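Local coordinates for protein iron aquisition yersiniabactin synthesis enzyme, YbtT (Escherichia coli, PDB 6BA9) that acts as a low-specificity type II thioesterase that maintains production of the metallophore yersiniabactin by its non-ribosomal peptide and polyketide assembly line, at residues Thr99-Glu104 / Tyr175-Pro180; Glu126-His131 / Ala171-His176; Ala135-Glu140 / Leu164-Phe169; Ile142-Cys147 / Asp198-Trp203. The protein carries 1 engineered substitution. One frame throughout, in Å; residues are numbered along the deposited sequence.

Interaction 1. Residues Thr99-Glu104 / Tyr175-Pro180; sequences TCRLLE and YHYDSP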
loop_
_atom_site.group_PDB
_atom_site.type_symbol
_atom_site.label_atom_id
_atom_site.label_comp_id
_atom_site.label_asym_id
_atom_site.label_seq_id
_atom_site.Cartn_x
_atom_site.Cartn_y
_atom_site.Cartn_z
ATOM N N THR A 99 1.284 9.707 -3.079
ATOM C CA THR A 99 1.445 10.535 -1.889
ATOM C C THR A 99 2.862 11.072 -1.794
ATOM O O THR A 99 3.075 12.264 -1.517
ATOM C CB THR A 99 1.093 9.716 -0.644
ATOM O OG1 THR A 99 -0.265 9.264 -0.726
ATOM C CG2 THR A 99 1.231 10.548 0.630
ATOM N N CYS A 100 3.840 10.206 -2.037
ATOM C CA CYS A 100 5.233 10.612 -1.996
ATOM C C CYS A 100 5.511 11.669 -3.046
ATOM O O CYS A 100 6.250 12.628 -2.781
ATOM C CB CYS A 100 6.125 9.383 -2.198
ATOM S SG CYS A 100 7.871 9.653 -1.766
ATOM N N ARG A 101 4.903 11.533 -4.221
ATOM C CA ARG A 101 5.043 12.531 -5.284
ATOM C C ARG A 101 4.607 13.903 -4.787
ATOM O O ARG A 101 5.331 14.895 -4.945
ATOM C CB ARG A 101 4.229 12.093 -6.496
ATOM C CG ARG A 101 4.235 13.010 -7.708
ATOM C CD ARG A 101 3.883 12.230 -9.015
ATOM N NE ARG A 101 3.246 13.120 -9.979
ATOM C CZ ARG A 101 2.089 12.897 -10.603
ATOM N NH1 ARG A 101 1.403 11.778 -10.410
ATOM N NH2 ARG A 101 1.618 13.810 -11.452
ATOM N N LEU A 102 3.438 13.974 -4.147
ATOM C CA LEU A 102 2.944 15.260 -3.657
ATOM C C LEU A 102 3.849 15.826 -2.568
ATOM O O LEU A 102 4.156 17.024 -2.571
ATOM C CB LEU A 102 1.515 15.105 -3.131
ATOM C CG LEU A 102 0.462 14.739 -4.183
ATOM C CD1 LEU A 102 -0.858 14.419 -3.554
ATOM C CD2 LEU A 102 0.279 15.865 -5.225
ATOM N N LEU A 103 4.289 15.002 -1.620
ATOM C CA LEU A 103 5.107 15.493 -0.518
ATOM C C LEU A 103 6.470 15.963 -1.003
ATOM O O LEU A 103 6.985 16.996 -0.542
ATOM C CB LEU A 103 5.267 14.424 0.551
ATOM C CG LEU A 103 3.970 14.087 1.265
ATOM C CD1 LEU A 103 4.261 12.984 2.251
ATOM C CD2 LEU A 103 3.364 15.287 1.971
ATOM N N GLU A 104 7.070 15.215 -1.929
ATOM C CA GLU A 104 8.357 15.613 -2.499
ATOM C C GLU A 104 8.231 16.940 -3.232
ATOM O O GLU A 104 9.076 17.834 -3.055
ATOM C CB GLU A 104 8.860 14.499 -3.435
ATOM C CG GLU A 104 10.247 14.689 -3.971
ATOM C CD GLU A 104 10.689 13.470 -4.767
ATOM O OE1 GLU A 104 10.502 12.332 -4.276
ATOM O OE2 GLU A 104 11.172 13.674 -5.885
ATOM N N TYR A 175 -6.012 3.069 -12.586
ATOM C CA TYR A 175 -4.780 3.829 -12.398
ATOM C C TYR A 175 -3.737 3.343 -13.394
ATOM O O TYR A 175 -3.300 2.186 -13.336
ATOM C CB TYR A 175 -4.294 3.640 -10.961
ATOM C CG TYR A 175 -2.963 4.286 -10.661
ATOM C CD1 TYR A 175 -1.799 3.537 -10.631
ATOM C CD2 TYR A 175 -2.858 5.645 -10.431
ATOM C CE1 TYR A 175 -0.588 4.114 -10.353
ATOM C CE2 TYR A 175 -1.645 6.227 -10.146
ATOM C CZ TYR A 175 -0.508 5.452 -10.118
ATOM O OH TYR A 175 0.735 5.980 -9.839
ATOM N N HIS A 176 -3.351 4.223 -14.311
ATOM C CA HIS A 176 -2.447 3.839 -15.379
ATOM C C HIS A 176 -2.010 5.095 -16.107
ATOM O O HIS A 176 -2.826 5.995 -16.342
ATOM C CB HIS A 176 -3.146 2.902 -16.370
ATOM C CG HIS A 176 -2.280 2.498 -17.517
ATOM N ND1 HIS A 176 -2.390 3.072 -18.769
ATOM C CD2 HIS A 176 -1.274 1.598 -17.599
ATOM C CE1 HIS A 176 -1.498 2.524 -19.574
ATOM N NE2 HIS A 176 -0.807 1.629 -18.891
ATOM N N TYR A 177 -0.734 5.135 -16.464
ATOM C CA TYR A 177 -0.172 6.196 -17.286
ATOM C C TYR A 177 0.353 5.602 -18.587
ATOM O O TYR A 177 0.826 4.466 -18.624
ATOM C CB TYR A 177 0.998 6.871 -16.589
ATOM C CG TYR A 177 0.653 7.646 -15.339
ATOM C CD1 TYR A 177 0.139 8.932 -15.409
ATOM C CD2 TYR A 177 0.880 7.103 -14.078
ATOM C CE1 TYR A 177 -0.149 9.648 -14.253
ATOM C CE2 TYR A 177 0.599 7.808 -12.930
ATOM C CZ TYR A 177 0.078 9.073 -13.014
ATOM O OH TYR A 177 -0.197 9.787 -11.855
ATOM N N ASP A 178 0.302 6.394 -19.662
ATOM C CA ASP A 178 0.743 5.854 -20.943
ATOM C C ASP A 178 2.239 5.579 -20.955
ATOM O O ASP A 178 2.679 4.626 -21.605
ATOM C CB ASP A 178 0.369 6.794 -22.084
ATOM C CG ASP A 178 -1.099 6.729 -22.432
ATOM O OD1 ASP A 178 -1.757 5.737 -22.053
ATOM O OD2 ASP A 178 -1.593 7.670 -23.093
ATOM N N SER A 179 3.031 6.379 -20.248
ATOM C CA SER A 179 4.469 6.175 -20.234
ATOM C C SER A 179 5.054 6.833 -18.991
ATOM O O SER A 179 4.468 7.775 -18.445
ATOM C CB SER A 179 5.116 6.752 -21.504
ATOM O OG SER A 179 5.899 7.884 -21.213
ATOM N N PRO A 180 6.223 6.371 -18.537
ATOM C CA PRO A 180 6.879 7.000 -17.374
ATOM C C PRO A 180 7.259 8.454 -17.579
ATOM O O PRO A 180 7.526 9.154 -16.595
ATOM C CB PRO A 180 8.119 6.122 -17.149
ATOM C CG PRO A 180 7.828 4.834 -17.888
ATOM C CD PRO A 180 6.991 5.226 -19.054
#

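Interaction 2. Residues Glu126-His131 / Ala171-His176; sequences ERQLSH and ATESYH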
loop_
_atom_site.group_PDB
_atom_site.type_symbol
_atom_site.label_atom_id
_atom_site.label_comp_id
_atom_site.label_asym_id
_atom_site.label_seq_id
_atom_site.Cartn_x
_atom_site.Cartn_y
_atom_site.Cartn_z
ATOM N N GLU A 126 -1.863 -8.362 -14.163
ATOM C CA GLU A 126 -2.248 -9.477 -15.013
ATOM C C GLU A 126 -3.656 -9.976 -14.690
ATOM O O GLU A 126 -4.376 -10.393 -15.599
ATOM C CB GLU A 126 -1.180 -10.572 -14.985
ATOM C CG GLU A 126 0.069 -10.139 -15.777
ATOM C CD GLU A 126 1.191 -11.162 -15.786
ATOM O OE1 GLU A 126 2.157 -11.018 -14.991
ATOM O OE2 GLU A 126 1.116 -12.104 -16.610
ATOM N N ARG A 127 -4.094 -9.855 -13.434
ATOM C CA ARG A 127 -5.450 -10.199 -13.028
ATOM C C ARG A 127 -6.274 -8.925 -12.929
ATOM O O ARG A 127 -5.834 -7.951 -12.312
ATOM C CB ARG A 127 -5.438 -10.901 -11.673
ATOM C CG ARG A 127 -6.781 -11.514 -11.282
ATOM C CD ARG A 127 -6.876 -11.802 -9.813
ATOM N NE ARG A 127 -5.883 -12.761 -9.318
ATOM C CZ ARG A 127 -6.048 -14.075 -9.308
ATOM N NH1 ARG A 127 -7.143 -14.623 -9.833
ATOM N NH2 ARG A 127 -5.102 -14.845 -8.780
ATOM N N GLN A 128 -7.454 -8.942 -13.541
ATOM C CA GLN A 128 -8.346 -7.793 -13.581
ATOM C C GLN A 128 -9.740 -8.239 -13.167
ATOM O O GLN A 128 -10.231 -9.266 -13.647
ATOM C CB GLN A 128 -8.387 -7.235 -15.001
ATOM C CG GLN A 128 -7.083 -6.685 -15.485
ATOM C CD GLN A 128 -6.801 -5.336 -14.915
ATOM O OE1 GLN A 128 -7.675 -4.455 -14.906
ATOM N NE2 GLN A 128 -5.580 -5.143 -14.434
ATOM N N LEU A 129 -10.372 -7.468 -12.275
ATOM C CA LEU A 129 -11.666 -7.801 -11.686
ATOM C C LEU A 129 -12.819 -6.883 -12.072
ATOM O O LEU A 129 -13.968 -7.317 -12.020
ATOM C CB LEU A 129 -11.577 -7.757 -10.156
ATOM C CG LEU A 129 -10.978 -8.983 -9.456
ATOM C CD1 LEU A 129 -9.494 -9.086 -9.733
ATOM C CD2 LEU A 129 -11.224 -8.941 -7.971
ATOM N N SER A 130 -12.550 -5.610 -12.397
ATOM C CA SER A 130 -13.619 -4.607 -12.390
ATOM C C SER A 130 -14.676 -4.854 -13.452
ATOM O O SER A 130 -15.804 -4.370 -13.312
ATOM C CB SER A 130 -13.050 -3.211 -12.636
ATOM O OG SER A 130 -12.332 -2.756 -11.536
ATOM N N HIS A 131 -14.331 -5.535 -14.533
ATOM C CA HIS A 131 -15.265 -5.777 -15.618
ATOM C C HIS A 131 -16.134 -7.000 -15.390
ATOM O O HIS A 131 -16.929 -7.355 -16.268
ATOM C CB HIS A 131 -14.490 -5.964 -16.923
ATOM C CG HIS A 131 -13.565 -7.140 -16.899
ATOM N ND1 HIS A 131 -12.432 -7.170 -16.114
ATOM C CD2 HIS A 131 -13.607 -8.328 -17.548
ATOM C CE1 HIS A 131 -11.815 -8.325 -16.285
ATOM N NE2 HIS A 131 -12.507 -9.048 -17.148
ATOM N N ALA A 171 -10.528 1.682 -8.515
ATOM C CA ALA A 171 -9.458 2.665 -8.355
ATOM C C ALA A 171 -8.131 2.094 -8.812
ATOM O O ALA A 171 -7.371 2.743 -9.536
ATOM C CB ALA A 171 -9.362 3.093 -6.896
ATOM N N THR A 172 -7.800 0.892 -8.341
ATOM C CA THR A 172 -6.471 0.375 -8.590
ATOM C C THR A 172 -6.291 -0.058 -10.041
ATOM O O THR A 172 -5.179 0.032 -10.564
ATOM C CB THR A 172 -6.144 -0.750 -7.587
ATOM O OG1 THR A 172 -4.742 -1.029 -7.617
ATOM C CG2 THR A 172 -6.853 -2.037 -7.906
ATOM N N GLU A 173 -7.363 -0.532 -10.703
ATOM C CA GLU A 173 -7.241 -0.975 -12.094
ATOM C C GLU A 173 -7.290 0.185 -13.086
ATOM O O GLU A 173 -6.659 0.118 -14.158
ATOM C CB GLU A 173 -8.323 -2.027 -12.384
ATOM C CG GLU A 173 -8.069 -3.305 -11.613
ATOM C CD GLU A 173 -9.124 -4.359 -11.789
ATOM O OE1 GLU A 173 -10.133 -4.130 -12.501
ATOM O OE2 GLU A 173 -8.957 -5.423 -11.167
ATOM N N SER A 174 -8.000 1.256 -12.756
ATOM C CA SER A 174 -8.098 2.400 -13.655
ATOM C C SER A 174 -6.881 3.302 -13.566
ATOM O O SER A 174 -6.732 4.201 -14.404
ATOM C CB SER A 174 -9.375 3.194 -13.385
ATOM O OG SER A 174 -9.356 3.805 -12.111
ATOM N N TYR A 175 -6.012 3.069 -12.586
ATOM C CA TYR A 175 -4.780 3.829 -12.398
ATOM C C TYR A 175 -3.737 3.343 -13.394
ATOM O O TYR A 175 -3.300 2.186 -13.336
ATOM C CB TYR A 175 -4.294 3.640 -10.961
ATOM C CG TYR A 175 -2.963 4.286 -10.661
ATOM C CD1 TYR A 175 -1.799 3.537 -10.631
ATOM C CD2 TYR A 175 -2.858 5.645 -10.431
ATOM C CE1 TYR A 175 -0.588 4.114 -10.353
ATOM C CE2 TYR A 175 -1.645 6.227 -10.146
ATOM C CZ TYR A 175 -0.508 5.452 -10.118
ATOM O OH TYR A 175 0.735 5.980 -9.839
ATOM N N HIS A 176 -3.351 4.223 -14.311
ATOM C CA HIS A 176 -2.447 3.839 -15.379
ATOM C C HIS A 176 -2.010 5.095 -16.107
ATOM O O HIS A 176 -2.826 5.995 -16.342
ATOM C CB HIS A 176 -3.146 2.902 -16.370
ATOM C CG HIS A 176 -2.280 2.498 -17.517
ATOM N ND1 HIS A 176 -2.390 3.072 -18.769
ATOM C CD2 HIS A 176 -1.274 1.598 -17.599
ATOM C CE1 HIS A 176 -1.498 2.524 -19.574
ATOM N NE2 HIS A 176 -0.807 1.629 -18.891
HETATM O O HOH W 1 -6.584 -6.180 -10.224
HETATM O O HOH W 2 -6.124 -2.223 -15.654
HETATM O O HOH W 3 -10.803 -4.428 -15.548
#

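Interaction 3. Residues Ala135-Glu140 / Leu164-Phe169; sequences ADFIAE and LLRADF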
loop_
_atom_site.group_PDB
_atom_site.type_symbol
_atom_site.label_atom_id
_atom_site.label_comp_id
_atom_site.label_asym_id
_atom_site.label_seq_id
_atom_site.Cartn_x
_atom_site.Cartn_y
_atom_site.Cartn_z
ATOM N N ALA A 135 -20.522 -12.748 -9.300
ATOM C CA ALA A 135 -20.031 -14.089 -9.015
ATOM C C ALA A 135 -18.591 -14.247 -9.470
ATOM O O ALA A 135 -17.772 -14.842 -8.751
ATOM C CB ALA A 135 -20.922 -15.132 -9.700
ATOM N N ASP A 136 -18.273 -13.747 -10.665
ATOM C CA ASP A 136 -16.920 -13.876 -11.196
ATOM C C ASP A 136 -15.948 -13.003 -10.412
ATOM O O ASP A 136 -14.799 -13.405 -10.175
ATOM C CB ASP A 136 -16.876 -13.520 -12.683
ATOM C CG ASP A 136 -17.538 -14.559 -13.552
ATOM O OD1 ASP A 136 -17.864 -15.636 -13.026
ATOM O OD2 ASP A 136 -17.723 -14.288 -14.754
ATOM N N PHE A 137 -16.393 -11.801 -10.023
ATOM C CA PHE A 137 -15.589 -10.919 -9.170
ATOM C C PHE A 137 -15.203 -11.629 -7.874
ATOM O O PHE A 137 -14.021 -11.661 -7.492
ATOM C CB PHE A 137 -16.402 -9.648 -8.884
ATOM C CG PHE A 137 -15.628 -8.553 -8.157
ATOM C CD1 PHE A 137 -15.090 -7.480 -8.842
ATOM C CD2 PHE A 137 -15.492 -8.587 -6.780
ATOM C CE1 PHE A 137 -14.389 -6.470 -8.165
ATOM C CE2 PHE A 137 -14.806 -7.589 -6.109
ATOM C CZ PHE A 137 -14.264 -6.527 -6.804
ATOM N N ILE A 138 -16.179 -12.250 -7.213
ATOM C CA ILE A 138 -15.925 -12.964 -5.965
ATOM C C ILE A 138 -14.987 -14.143 -6.184
ATOM O O ILE A 138 -14.087 -14.383 -5.376
ATOM C CB ILE A 138 -17.251 -13.390 -5.320
ATOM C CG1 ILE A 138 -17.944 -12.127 -4.788
ATOM C CG2 ILE A 138 -17.009 -14.393 -4.227
ATOM C CD1 ILE A 138 -19.357 -12.346 -4.290
ATOM N N ALA A 139 -15.160 -14.881 -7.280
ATOM C CA ALA A 139 -14.259 -16.003 -7.539
ATOM C C ALA A 139 -12.822 -15.524 -7.667
ATOM O O ALA A 139 -11.908 -16.152 -7.131
ATOM C CB ALA A 139 -14.679 -16.755 -8.795
ATOM N N GLU A 140 -12.610 -14.384 -8.333
ATOM C CA GLU A 140 -11.258 -13.831 -8.423
ATOM C C GLU A 140 -10.729 -13.438 -7.053
ATOM O O GLU A 140 -9.563 -13.705 -6.739
ATOM C CB GLU A 140 -11.221 -12.622 -9.368
ATOM C CG GLU A 140 -11.527 -12.945 -10.837
ATOM C CD GLU A 140 -10.537 -13.911 -11.447
ATOM O OE1 GLU A 140 -9.319 -13.692 -11.314
ATOM O OE2 GLU A 140 -10.970 -14.922 -12.047
ATOM N N LEU A 164 -17.690 -1.760 -1.561
ATOM C CA LEU A 164 -16.379 -1.362 -1.057
ATOM C C LEU A 164 -15.268 -1.949 -1.909
ATOM O O LEU A 164 -14.346 -1.241 -2.357
ATOM C CB LEU A 164 -16.256 -1.897 0.367
ATOM C CG LEU A 164 -15.758 -1.067 1.530
ATOM C CD1 LEU A 164 -16.255 0.370 1.488
ATOM C CD2 LEU A 164 -16.234 -1.740 2.824
ATOM N N LEU A 165 -15.322 -3.263 -2.131
ATOM C CA LEU A 165 -14.289 -3.930 -2.906
ATOM C C LEU A 165 -14.278 -3.458 -4.354
ATOM O O LEU A 165 -13.205 -3.313 -4.948
ATOM C CB LEU A 165 -14.532 -5.435 -2.860
ATOM C CG LEU A 165 -14.321 -6.094 -1.505
ATOM C CD1 LEU A 165 -15.042 -7.441 -1.414
ATOM C CD2 LEU A 165 -12.857 -6.244 -1.274
ATOM N N ARG A 166 -15.461 -3.266 -4.953
ATOM C CA ARG A 166 -15.499 -2.788 -6.333
ATOM C C ARG A 166 -14.957 -1.371 -6.453
ATOM O O ARG A 166 -14.281 -1.049 -7.439
ATOM C CB ARG A 166 -16.917 -2.865 -6.890
ATOM C CG ARG A 166 -17.350 -4.275 -7.237
ATOM C CD ARG A 166 -18.668 -4.206 -7.997
ATOM N NE ARG A 166 -19.130 -5.516 -8.446
ATOM C CZ ARG A 166 -18.739 -6.114 -9.568
ATOM N NH1 ARG A 166 -17.863 -5.574 -10.378
ATOM N NH2 ARG A 166 -19.244 -7.292 -9.880
ATOM N N ALA A 167 -15.201 -0.515 -5.455
ATOM C CA ALA A 167 -14.606 0.820 -5.479
ATOM C C ALA A 167 -13.083 0.735 -5.438
ATOM O O ALA A 167 -12.386 1.368 -6.238
ATOM C CB ALA A 167 -15.136 1.653 -4.312
ATOM N N ASP A 168 -12.554 -0.072 -4.519
ATOM C CA ASP A 168 -11.108 -0.207 -4.385
ATOM C C ASP A 168 -10.503 -0.774 -5.674
ATOM O O ASP A 168 -9.492 -0.271 -6.182
ATOM C CB ASP A 168 -10.733 -1.151 -3.233
ATOM C CG ASP A 168 -11.022 -0.602 -1.839
ATOM O OD1 ASP A 168 -11.510 0.529 -1.661
ATOM O OD2 ASP A 168 -10.762 -1.382 -0.886
ATOM N N PHE A 169 -11.091 -1.861 -6.195
ATOM C CA PHE A 169 -10.538 -2.493 -7.388
ATOM C C PHE A 169 -10.688 -1.607 -8.625
ATOM O O PHE A 169 -9.798 -1.595 -9.491
ATOM C CB PHE A 169 -11.109 -3.900 -7.566
ATOM C CG PHE A 169 -10.365 -4.940 -6.779
ATOM C CD1 PHE A 169 -9.269 -5.560 -7.334
ATOM C CD2 PHE A 169 -10.754 -5.292 -5.506
ATOM C CE1 PHE A 169 -8.569 -6.510 -6.609
ATOM C CE2 PHE A 169 -10.033 -6.251 -4.793
ATOM C CZ PHE A 169 -8.974 -6.839 -5.358
#

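Interaction 4. Residues Ile142-Cys147 / Asp198-Trp203; sequences IDIGGC and DREASW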
loop_
_atom_site.group_PDB
_atom_site.type_symbol
_atom_site.label_atom_id
_atom_site.label_comp_id
_atom_site.label_asym_id
_atom_site.label_seq_id
_atom_site.Cartn_x
_atom_site.Cartn_y
_atom_site.Cartn_z
ATOM N N ILE A 142 -11.529 -14.698 -4.123
ATOM C CA ILE A 142 -11.196 -15.891 -3.363
ATOM C C ILE A 142 -9.877 -16.459 -3.853
ATOM O O ILE A 142 -9.011 -16.843 -3.052
ATOM C CB ILE A 142 -12.353 -16.912 -3.451
ATOM C CG1 ILE A 142 -13.570 -16.394 -2.697
ATOM C CG2 ILE A 142 -11.908 -18.262 -2.901
ATOM C CD1 ILE A 142 -14.843 -17.163 -3.041
ATOM N N ASP A 143 -9.681 -16.490 -5.175
ATOM C CA ASP A 143 -8.421 -16.973 -5.738
ATOM C C ASP A 143 -7.236 -16.154 -5.241
ATOM O O ASP A 143 -6.189 -16.714 -4.909
ATOM C CB ASP A 143 -8.465 -16.991 -7.269
ATOM C CG ASP A 143 -7.274 -17.689 -7.874
ATOM O OD1 ASP A 143 -6.742 -18.629 -7.238
ATOM O OD2 ASP A 143 -6.882 -17.332 -8.983
ATOM N N ILE A 144 -7.378 -14.825 -5.167
ATOM C CA ILE A 144 -6.281 -14.001 -4.651
ATOM C C ILE A 144 -5.867 -14.479 -3.268
ATOM O O ILE A 144 -4.673 -14.554 -2.949
ATOM C CB ILE A 144 -6.679 -12.511 -4.658
ATOM C CG1 ILE A 144 -6.790 -11.990 -6.097
ATOM C CG2 ILE A 144 -5.643 -11.683 -3.917
ATOM C CD1 ILE A 144 -7.504 -10.638 -6.199
ATOM N N GLY A 145 -6.840 -14.776 -2.419
ATOM C CA GLY A 145 -6.564 -15.433 -1.147
ATOM C C GLY A 145 -7.017 -14.709 0.098
ATOM O O GLY A 145 -6.810 -15.239 1.199
ATOM N N GLY A 146 -7.638 -13.548 0.009
ATOM C CA GLY A 146 -8.057 -12.852 1.210
ATOM C C GLY A 146 -9.561 -12.748 1.377
ATOM O O GLY A 146 -10.041 -11.778 1.969
ATOM N N CYS A 147 -10.319 -13.724 0.876
ATOM C CA CYS A 147 -11.775 -13.644 0.905
ATOM C C CYS A 147 -12.355 -15.035 1.080
ATOM O O CYS A 147 -11.929 -15.969 0.407
ATOM C CB CYS A 147 -12.288 -13.084 -0.418
ATOM S SG CYS A 147 -14.040 -12.841 -0.496
ATOM N N ASP A 198 4.371 -14.782 -5.175
ATOM C CA ASP A 198 3.241 -13.857 -5.243
ATOM C C ASP A 198 2.629 -13.952 -6.632
ATOM O O ASP A 198 3.203 -13.462 -7.616
ATOM C CB ASP A 198 3.717 -12.432 -4.950
ATOM C CG ASP A 198 2.592 -11.413 -4.975
ATOM O OD1 ASP A 198 1.463 -11.740 -5.396
ATOM O OD2 ASP A 198 2.822 -10.262 -4.533
ATOM N N ARG A 199 1.459 -14.590 -6.726
ATOM C CA ARG A 199 0.821 -14.791 -8.022
ATOM C C ARG A 199 0.225 -13.515 -8.599
ATOM O O ARG A 199 -0.165 -13.516 -9.771
ATOM C CB ARG A 199 -0.265 -15.860 -7.903
ATOM C CG ARG A 199 0.305 -17.244 -7.690
ATOM C CD ARG A 199 -0.800 -18.281 -7.523
ATOM N NE ARG A 199 -1.702 -17.900 -6.451
ATOM C CZ ARG A 199 -3.024 -17.757 -6.574
ATOM N NH1 ARG A 199 -3.640 -18.036 -7.714
ATOM N NH2 ARG A 199 -3.722 -17.357 -5.528
ATOM N N GLU A 200 0.160 -12.431 -7.824
ATOM C CA GLU A 200 -0.448 -11.191 -8.279
ATOM C C GLU A 200 0.548 -10.194 -8.853
ATOM O O GLU A 200 0.137 -9.301 -9.599
ATOM C CB GLU A 200 -1.201 -10.506 -7.124
ATOM C CG GLU A 200 -2.169 -11.407 -6.368
ATOM C CD GLU A 200 -3.088 -12.167 -7.285
ATOM O OE1 GLU A 200 -3.542 -11.604 -8.310
ATOM O OE2 GLU A 200 -3.334 -13.357 -7.011
ATOM N N ALA A 201 1.825 -10.291 -8.509
ATOM C CA ALA A 201 2.811 -9.311 -8.970
ATOM C C ALA A 201 4.152 -10.010 -9.125
ATOM O O ALA A 201 4.843 -10.303 -8.144
ATOM C CB ALA A 201 2.935 -8.130 -8.019
ATOM N N SER A 202 4.513 -10.261 -10.371
ATOM C CA SER A 202 5.763 -10.922 -10.670
ATOM C C SER A 202 6.950 -9.992 -10.433
ATOM O O SER A 202 6.829 -8.769 -10.348
ATOM C CB SER A 202 5.775 -11.350 -12.132
ATOM O OG SER A 202 5.826 -10.204 -12.968
ATOM N N TRP A 203 8.135 -10.593 -10.383
ATOM C CA TRP A 203 9.368 -9.822 -10.291
ATOM C C TRP A 203 9.433 -8.777 -11.403
ATOM O O TRP A 203 9.748 -7.606 -11.160
ATOM C CB TRP A 203 10.570 -10.775 -10.358
ATOM C CG TRP A 203 11.888 -10.074 -10.193
ATOM C CD1 TRP A 203 12.616 -9.983 -9.055
ATOM C CD2 TRP A 203 12.651 -9.403 -11.212
ATOM N NE1 TRP A 203 13.771 -9.275 -9.285
ATOM C CE2 TRP A 203 13.812 -8.909 -10.601
ATOM C CE3 TRP A 203 12.457 -9.164 -12.570
ATOM C CZ2 TRP A 203 14.779 -8.187 -11.311
ATOM C CZ3 TRP A 203 13.426 -8.447 -13.264
ATOM C CH2 TRP A 203 14.551 -7.973 -12.633
HETATM O O HOH W 4 -2.579 -14.525 -4.778
#

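Interaction 1. Residues Thr99-Glu104 / Tyr175-Pro180
Arg101 and Tyr177 reach for each other from opposite directions and meet through their polar ends. The phenol oxygen comes to the edge of the guanidinium group, near its plane, so that Arg101 NH1 donates to Tyr177 OH over 2.9 Å. The bond is weak, bent to 128° at the hydrogen. The two flat groups are turned 73° apart and do not stack. On the helix side the arginine spans the gap because CG stands anti to the backbone N (chi1 179°) and the chain runs extended to NE. Glu98, one turn before Arg101, does more to fix the pair: its OE1 forms a salt bridge with Arg101 NH1, while its OE2 is hydrogen-bonded to the hydroxyls of both Tyr177 and Tyr175. The Tyr175 hydroxyl also lies in plane at the edge of the Tyr177 ring. The contact thus joins the surface of helix 91-105 to the loop leaving helix 155-174 on its way to strand 190-195, with Trp212 and Pro121 packed against Tyr177.

Interaction 2. Residues Glu126-His131 / Ala171-His176
Glu173 presents its carboxylate to the backbone of Leu129 and Ser130. Leu129 N donates to Glu173 OE2 at 2.7 Å, nearly straight at 164°, on the syn side but tilted 22° out of the carboxylate plane. Ser130 N reaches the syn lone pair of Glu173 OE1 over 2.8 Å, and Ser130 OG gives the same oxygen a second bond from above the carboxylate plane. Beyond CG the glutamate chain is extended, from the C-terminal end of helix 155-174 to the loop leading into helix 134-144. The Gln128 side chain runs alongside in the reverse sense, its OE1 3.4 Å from Glu173 CD and the two flat ends 42° apart. That amide is positioned by Ser125 O, which accepts from Gln128 NE2, and by a water donating to both Gln128 OE1 and Glu173 O. A second water donates to Arg127 O and to Glu173 OE2, 2.7 Å away; a third lies between Glu173 OE1 and His131 ND1. Behind the loop, Leu129 packs on Phe137 and Leu141. With three protein donors and two waters directed at its oxygens, the carboxylate is probably ionised; it receives the N-H groups of two successive residues, which probably steadies the loop.

Interaction 3. Residues Ala135-Glu140 / Leu164-Phe169
The axes of helix segments 135-140 and 164-169 cross at 74° and come no nearer than 12.0 Å, a gap bridged chiefly by the ring of Phe137. Its CG is anti to the backbone N (chi1 -172°), sending the ring across to the second helix. Arg166 runs alongside in the opposite sense: Arg166 CG sits over one face of the Phe137 ring, 4.1 Å from its centroid, in a CH-pi contact. Farther along, the guanidinium makes an off-centre cation-pi interaction, Arg166 CZ lying 4.6 Å from the Phe137 centroid. Phe137 directs its edge toward the face of Phe169 in an offset edge-to-face pair, centroids 5.7 Å apart and planes at 84°. Apolar packing of Phe137 CE2 on Leu165 CB, 3.9 Å, completes the contact. The arginine's stronger polar tie is a salt bridge to Asp134, beside the start of helix 134-144. Leu141 rests against Leu165 and Phe169, and the contact packs together two helices inserted between strands 112-116 and 190-195, probably the lid of the alpha/beta-hydrolase fold.

Interaction 4. Residues Ile142-Cys147 / Asp198-Trp203
The Arg199 guanidinium meets Asp143 through its edge, while OE2 of the adjacent Glu200 stands 4.3 Å above the plane on one face. NH1 and NH2 take one Asp143 oxygen each, from the side chain and the backbone. Arg199 NH2 donates to Asp143 O at 2.6 Å, with the acceptor only 3° out of the guanidinium plane. Arg199 NH1 makes a longer salt bridge to Asp143 OD1, 3.2 Å, approaching from above a carboxylate turned 55° from the guanidinium. A bend at chi3 (-55°) brings the arginine's end round. Ile144 crosses Glu200 at about a right angle, its CG1 3.8 Å from Glu200 OE2, and a water donates to both Ile144 O and that same oxygen. Arg127 lies between the two acids, salt-bridged to Asp143 OD2 and to Glu200 OE1. Asp198 OD1 accepts from Glu200 N, 2.8 Å, forming an Asx turn, and from His226 ND1, consistent with the Asp-His pair of an alpha/beta-hydrolase catalytic triad. The contact therefore joins the end of helix 134-144 to the loop between strand 190-195 and helix 203-207.

In the fold
Following the chain from the N terminus, the first contact begins on helix 91-105; interaction 1 closes the long loop from there to residues 175-180, beyond helix 155-174. Interaction 2 closes a shorter loop within it, ending on the same piece of chain, and interaction 3 lies within both, joining helices 134-144 and 155-174. Interaction 4 crosses all three, running from the end of helix 134-144 to the loop after strand 190-195. Arg127 of interaction 2 ties it to interaction 3, by a salt bridge to Glu140, and to interaction 4. Interactions 2 and 4 thus fasten the two inserted helices to neighbouring loops.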